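Local coordinates for 3-HSA hydroxylase, oxygenase (Rhodococcus sp., PDB 2RFQ) that catalyses the FMNH2-dependent ortho-hydroxylation of the phenolic secosteroid 3-HSA to the catechol 3,4-DHSA during cholesterol breakdown, as the oxygenase component of a two-component monooxygenase, at the interface of chains A and B. Coordinates in Å, arbitrary orientation; residue numbers count along the deposited sequence, not the author numbering. Chains: chain A/B, 3-HSA hydroxylase, oxygenase.

Contact 1: the interface of chains A and B. Residues chain A 295-296, 299-300, 303, 325; chain B 291-292, 295.
B:Arg295 buries more surface than any other residue of this patch, where helix 277-309 of one subunit packs against the same helix of its two-fold partner in the HsaA tetramer. Its CG lies anti to the carbonyl carbon (chi1 -72°), and the chain runs extended from CG to NE, carrying the guanidinium across the backbone of the A helix. One face of that group lies over A:Gln296 CA, toward the rim, and B:Arg295 NH1 passes A:Gly299 CA at 3.8 Å; a glycine at this turn puts no side chain in the way.

The guanidinium is steered partly from within its own chain: B:Arg295 NE donates to the syn lone pair of the carboxylate oxygen B:Asp291 OD2 at 2.8 Å, a salt bridge one helical turn back. The same oxygen receives the interchain bond. A:Gln296, extended beyond CG, meets B:Asp291 tip to tip, amide and carboxylate nearly coplanar, and its amide NE2 donates to the anti lone pair of OD2 at 2.8 Å, almost straight (169° at H). Two donors on opposite sides of one oxygen thus fix the rotation of the carboxylate. Beneath the amide, A:Gln296 CD rests on the methyl B:Ala292 CB, while its CG touches B:Arg295 CD.

Water extends the reach of the arginine. One molecule joins B:Arg295 NH2, the amide nitrogen A:Asn300 ND2 and the carboxylate oxygen A:Asp325 OD2, the last at 2.7 Å. A:Asp325 OD2 stands 4.1 Å from B:Asp291 OD2, and the nearby guanidinium probably eases the repulsion between them. The acid A:Asp303 approaches the arginine tip to tip without direct contact; instead a second water, in the guanidinium plane, lies 2.9 Å from B:Arg295 NH1 and 3.0 Å from A:Asp303 OD1.

Contact 2: the interface of chains A and B. Residues chain A 296, 324-325, 328, 332, 377, 380; chain B 253, 283-285, 287-289, 291.
This is a polar helix-to-helix interface between two subunits of the homotetramer: arginines of A helix 316-344 lie across B helix 277-309 and tie the chains together by salt bridges.

B:Asp289 is the hub. A:Arg328, with CG anti to the backbone N (chi1 -156°) and the chain extended to NE, crosses it at about a right angle and grips it side-on. A:Arg328 NE donates to B:Asp289 OD1 at 2.8 Å, in the guanidinium plane but from above the carboxylate, while A:Arg328 NH2 meets the syn lone pair of B:Asp289 OD2 at 2.9 Å. A:Arg332, bent at chi3, arrives end-on, NH1 and NH2 both pointing at OD1, so three N-H donors converge on that oxygen, which probably favours the charged carboxylate. The phenol oxygen of A:Tyr377 and a water leading to B:Glu285 OE2 lie in the A:Arg328 plane at NH1, and B:Glu285 CB covers one face. An alanine at A:Arg328 would remove both bonds to B:Asp289 and the water-mediated link to B:Glu285, and would probably loosen this end of the interface.

B:Ser288 buries most surface here. B:Ser288 OG, anti to the backbone N (chi1 179°), donates to A:Asp325 OD1 at 2.7 Å and lies 3.0 Å from A:Arg332 NH1, which can hydrogen-bond to it. The carbonyl B:Ser288 O accepts from A:Gln296 NE2 at 2.9 Å on a lone pair. A:Arg324, bent at chi3 (73°), grips A:Asp325 side-on with NE and NH2 and so positions that acid for the serine; the same guanidinium lays a face over B:Ser288 CA.

Farther along, A:Tyr380 takes A:Arg324 CD over its ring centre and donates its phenol OH to B:Tyr253 OH at 3.0 Å, tip to tip. B:Ala284 CB packs against A:Tyr377 CB. Together these contacts probably set the register of the packed helices and help hold the subunits in the tetramer.

Contact 1: the interface of chains A and B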
# COMPACT_ATOMS: atom_id res chain seq x y z
N ARG A 295 8.60 1.56 -18.97
CA ARG A 295 10.06 1.80 -19.02
C ARG A 295 10.84 0.56 -18.67
O ARG A 295 11.79 0.21 -19.36
CB ARG A 295 10.45 2.93 -18.09
CG ARG A 295 10.15 4.32 -18.66
CD ARG A 295 10.71 5.36 -17.70
NE ARG A 295 10.28 6.72 -18.04
CZ ARG A 295 10.92 7.50 -18.91
NH1 ARG A 295 12.04 7.10 -19.51
NH2 ARG A 295 10.45 8.72 -19.18
N GLN A 296 10.42 -0.14 -17.61
CA GLN A 296 11.13 -1.38 -17.23
C GLN A 296 10.86 -2.53 -18.20
O GLN A 296 11.80 -3.24 -18.62
CB GLN A 296 10.75 -1.79 -15.81
CG GLN A 296 11.20 -0.73 -14.82
CD GLN A 296 11.05 -1.17 -13.38
OE1 GLN A 296 9.95 -1.54 -12.94
NE2 GLN A 296 12.17 -1.14 -12.63
N GLY A 299 12.47 -1.61 -21.39
CA GLY A 299 13.90 -1.42 -21.09
C GLY A 299 14.69 -2.71 -21.00
O GLY A 299 15.79 -2.82 -21.58
N ASN A 300 14.17 -3.67 -20.25
CA ASN A 300 14.86 -4.94 -20.12
C ASN A 300 14.93 -5.67 -21.46
O ASN A 300 15.94 -6.26 -21.80
CB ASN A 300 14.19 -5.81 -19.05
CG ASN A 300 14.36 -5.26 -17.65
OD1 ASN A 300 13.41 -5.30 -16.83
ND2 ASN A 300 15.56 -4.79 -17.34
N ASP A 303 17.65 -3.96 -23.54
CA ASP A 303 18.98 -4.31 -23.05
C ASP A 303 19.38 -5.70 -23.49
O ASP A 303 20.51 -5.92 -23.96
CB ASP A 303 19.04 -4.18 -21.53
CG ASP A 303 19.02 -2.73 -21.05
OD1 ASP A 303 19.00 -1.80 -21.89
OD2 ASP A 303 19.08 -2.53 -19.83
N ASP A 325 10.88 -7.33 -13.10
CA ASP A 325 10.20 -6.12 -13.52
C ASP A 325 8.96 -6.40 -14.34
O ASP A 325 8.05 -5.57 -14.39
CB ASP A 325 11.17 -5.24 -14.31
CG ASP A 325 12.32 -4.69 -13.45
OD1 ASP A 325 12.18 -4.63 -12.20
OD2 ASP A 325 13.35 -4.31 -14.04
N ASP B 291 15.12 0.91 -9.21
CA ASP B 291 15.41 1.02 -10.64
C ASP B 291 14.37 1.87 -11.39
O ASP B 291 14.73 2.70 -12.25
CB ASP B 291 15.47 -0.37 -11.27
CG ASP B 291 15.73 -0.29 -12.76
OD1 ASP B 291 16.91 -0.06 -13.14
OD2 ASP B 291 14.76 -0.46 -13.53
N ALA B 292 13.08 1.68 -11.07
CA ALA B 292 12.02 2.49 -11.67
C ALA B 292 12.22 3.98 -11.38
O ALA B 292 12.09 4.82 -12.27
CB ALA B 292 10.65 2.04 -11.18
N ARG B 295 15.13 5.18 -13.52
CA ARG B 295 14.77 5.28 -14.95
C ARG B 295 13.95 6.53 -15.26
O ARG B 295 14.21 7.20 -16.25
CB ARG B 295 13.98 4.06 -15.39
CG ARG B 295 14.85 2.82 -15.50
CD ARG B 295 14.03 1.68 -16.09
NE ARG B 295 14.80 0.42 -16.17
CZ ARG B 295 15.45 0.01 -17.26
NH1 ARG B 295 15.49 0.74 -18.37
NH2 ARG B 295 16.10 -1.16 -17.24
O HOH W 1 15.70 -3.37 -15.10
O HOH W 2 16.98 0.23 -20.85

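Contact 2: the interface of chains A and B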
# COMPACT_ATOMS: atom_id res chain seq x y z
N GLN A 296 10.42 -0.14 -17.61
CA GLN A 296 11.13 -1.38 -17.23
C GLN A 296 10.86 -2.53 -18.20
O GLN A 296 11.80 -3.24 -18.62
CB GLN A 296 10.75 -1.79 -15.81
CG GLN A 296 11.20 -0.73 -14.82
CD GLN A 296 11.05 -1.17 -13.38
OE1 GLN A 296 9.95 -1.54 -12.94
NE2 GLN A 296 12.17 -1.14 -12.63
N ARG A 324 11.66 -10.11 -12.82
CA ARG A 324 11.30 -9.26 -11.67
C ARG A 324 10.43 -8.08 -12.10
O ARG A 324 9.36 -7.85 -11.54
CB ARG A 324 12.58 -8.75 -11.00
CG ARG A 324 12.33 -7.72 -9.88
CD ARG A 324 13.62 -6.94 -9.51
NE ARG A 324 13.95 -6.01 -10.57
CZ ARG A 324 15.12 -5.38 -10.69
NH1 ARG A 324 16.13 -5.58 -9.81
NH2 ARG A 324 15.29 -4.51 -11.69
N ASP A 325 10.88 -7.33 -13.10
CA ASP A 325 10.20 -6.12 -13.52
C ASP A 325 8.96 -6.40 -14.34
O ASP A 325 8.05 -5.57 -14.39
CB ASP A 325 11.17 -5.24 -14.31
CG ASP A 325 12.32 -4.69 -13.45
OD1 ASP A 325 12.18 -4.63 -12.20
OD2 ASP A 325 13.35 -4.31 -14.04
N ARG A 328 6.16 -7.27 -12.11
CA ARG A 328 5.83 -6.01 -11.43
C ARG A 328 5.10 -5.03 -12.35
O ARG A 328 4.23 -4.30 -11.88
CB ARG A 328 7.07 -5.36 -10.83
CG ARG A 328 6.70 -4.42 -9.65
CD ARG A 328 7.90 -4.30 -8.66
NE ARG A 328 7.65 -3.48 -7.46
CZ ARG A 328 6.94 -3.90 -6.41
NH1 ARG A 328 6.37 -5.11 -6.40
NH2 ARG A 328 6.78 -3.10 -5.35
N ARG A 332 1.84 -3.02 -11.51
CA ARG A 332 1.72 -1.55 -11.58
C ARG A 332 0.53 -1.14 -12.47
O ARG A 332 -0.20 -0.21 -12.17
CB ARG A 332 3.00 -0.93 -12.15
CG ARG A 332 4.25 -1.10 -11.25
CD ARG A 332 5.38 -0.23 -11.80
NE ARG A 332 6.69 -0.83 -11.53
CZ ARG A 332 7.40 -0.68 -10.40
NH1 ARG A 332 8.59 -1.26 -10.28
NH2 ARG A 332 6.90 0.01 -9.38
N TYR A 377 9.69 -13.00 -8.05
CA TYR A 377 10.39 -12.26 -6.98
C TYR A 377 11.27 -13.18 -6.15
O TYR A 377 12.43 -12.84 -5.85
CB TYR A 377 9.39 -11.56 -6.05
CG TYR A 377 8.58 -10.45 -6.67
CD1 TYR A 377 9.01 -9.77 -7.82
CD2 TYR A 377 7.39 -10.06 -6.08
CE1 TYR A 377 8.24 -8.71 -8.39
CE2 TYR A 377 6.61 -9.00 -6.61
CZ TYR A 377 7.04 -8.35 -7.77
OH TYR A 377 6.29 -7.32 -8.33
N TYR A 380 14.30 -14.09 -8.23
CA TYR A 380 15.23 -12.96 -8.29
C TYR A 380 16.04 -12.89 -6.98
O TYR A 380 17.27 -12.76 -7.00
CB TYR A 380 14.48 -11.65 -8.51
CG TYR A 380 15.40 -10.47 -8.41
CD1 TYR A 380 16.18 -10.07 -9.50
CD2 TYR A 380 15.54 -9.77 -7.20
CE1 TYR A 380 17.04 -8.99 -9.39
CE2 TYR A 380 16.42 -8.73 -7.09
CZ TYR A 380 17.15 -8.33 -8.18
OH TYR A 380 18.01 -7.26 -8.04
N TYR B 253 20.46 -0.83 -0.57
CA TYR B 253 20.23 -2.13 -1.20
C TYR B 253 21.52 -2.98 -1.23
O TYR B 253 21.51 -4.15 -0.83
CB TYR B 253 19.69 -1.94 -2.63
CG TYR B 253 19.43 -3.26 -3.31
CD1 TYR B 253 18.21 -3.93 -3.11
CD2 TYR B 253 20.41 -3.86 -4.12
CE1 TYR B 253 17.97 -5.16 -3.71
CE2 TYR B 253 20.16 -5.10 -4.74
CZ TYR B 253 18.94 -5.73 -4.52
OH TYR B 253 18.70 -6.95 -5.13
N ILE B 283 13.56 -7.93 -1.33
CA ILE B 283 14.66 -7.43 -2.16
C ILE B 283 14.27 -7.31 -3.62
O ILE B 283 14.73 -6.39 -4.29
CB ILE B 283 16.03 -8.14 -1.95
CG1 ILE B 283 15.95 -9.64 -2.25
CG2 ILE B 283 16.61 -7.83 -0.56
CD1 ILE B 283 17.33 -10.26 -2.41
N ALA B 284 13.40 -8.19 -4.13
CA ALA B 284 12.87 -8.02 -5.49
C ALA B 284 12.08 -6.71 -5.63
O ALA B 284 12.28 -5.94 -6.59
CB ALA B 284 11.97 -9.21 -5.86
N GLU B 285 11.16 -6.48 -4.69
CA GLU B 285 10.35 -5.25 -4.71
C GLU B 285 11.22 -4.02 -4.63
O GLU B 285 11.05 -3.06 -5.41
CB GLU B 285 9.40 -5.26 -3.53
CG GLU B 285 8.36 -6.36 -3.60
CD GLU B 285 7.57 -6.48 -2.30
OE1 GLU B 285 8.12 -6.18 -1.22
OE2 GLU B 285 6.40 -6.89 -2.37
N SER B 287 14.56 -3.58 -5.18
CA SER B 287 15.47 -3.35 -6.33
C SER B 287 14.67 -2.86 -7.55
O SER B 287 15.11 -1.94 -8.27
CB SER B 287 16.25 -4.61 -6.67
OG SER B 287 15.37 -5.67 -6.97
N SER B 288 13.46 -3.40 -7.75
CA SER B 288 12.67 -2.99 -8.92
C SER B 288 12.23 -1.53 -8.79
O SER B 288 12.32 -0.75 -9.75
CB SER B 288 11.45 -3.90 -9.12
OG SER B 288 10.70 -3.46 -10.25
N ASP B 289 11.77 -1.17 -7.60
CA ASP B 289 11.26 0.19 -7.38
C ASP B 289 12.37 1.25 -7.41
O ASP B 289 12.16 2.38 -7.91
CB ASP B 289 10.43 0.26 -6.09
CG ASP B 289 9.17 -0.59 -6.17
OD1 ASP B 289 8.76 -0.95 -7.31
OD2 ASP B 289 8.54 -0.85 -5.10
N ASP B 291 15.12 0.91 -9.21
CA ASP B 291 15.41 1.02 -10.64
C ASP B 291 14.37 1.87 -11.39
O ASP B 291 14.73 2.70 -12.25
CB ASP B 291 15.47 -0.37 -11.27
CG ASP B 291 15.73 -0.29 -12.76
OD1 ASP B 291 16.91 -0.06 -13.14
OD2 ASP B 291 14.76 -0.46 -13.53
O HOH W 3 4.94 -6.01 -4.29

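Contacts 1 and 2 are adjoining parts of one two-fold symmetric interface, the centres of their C-alpha atoms about 9 Å apart. They share A:Gln296, A:Asp325 and B:Asp291, and both draw on B helix 277-309. Contact 1 opposes that helix mainly to its own symmetry mate, whereas contact 2 sets it against A helix 316-344 and the terminal helix 373-384. The amide of A:Gln296 links them, its nitrogen serving both and its oxygen held by A:Arg332. Because each contact has a twin with chains exchanged, the polar network is repeated across the dimer axis and likely stabilises this pairing within the tetramer.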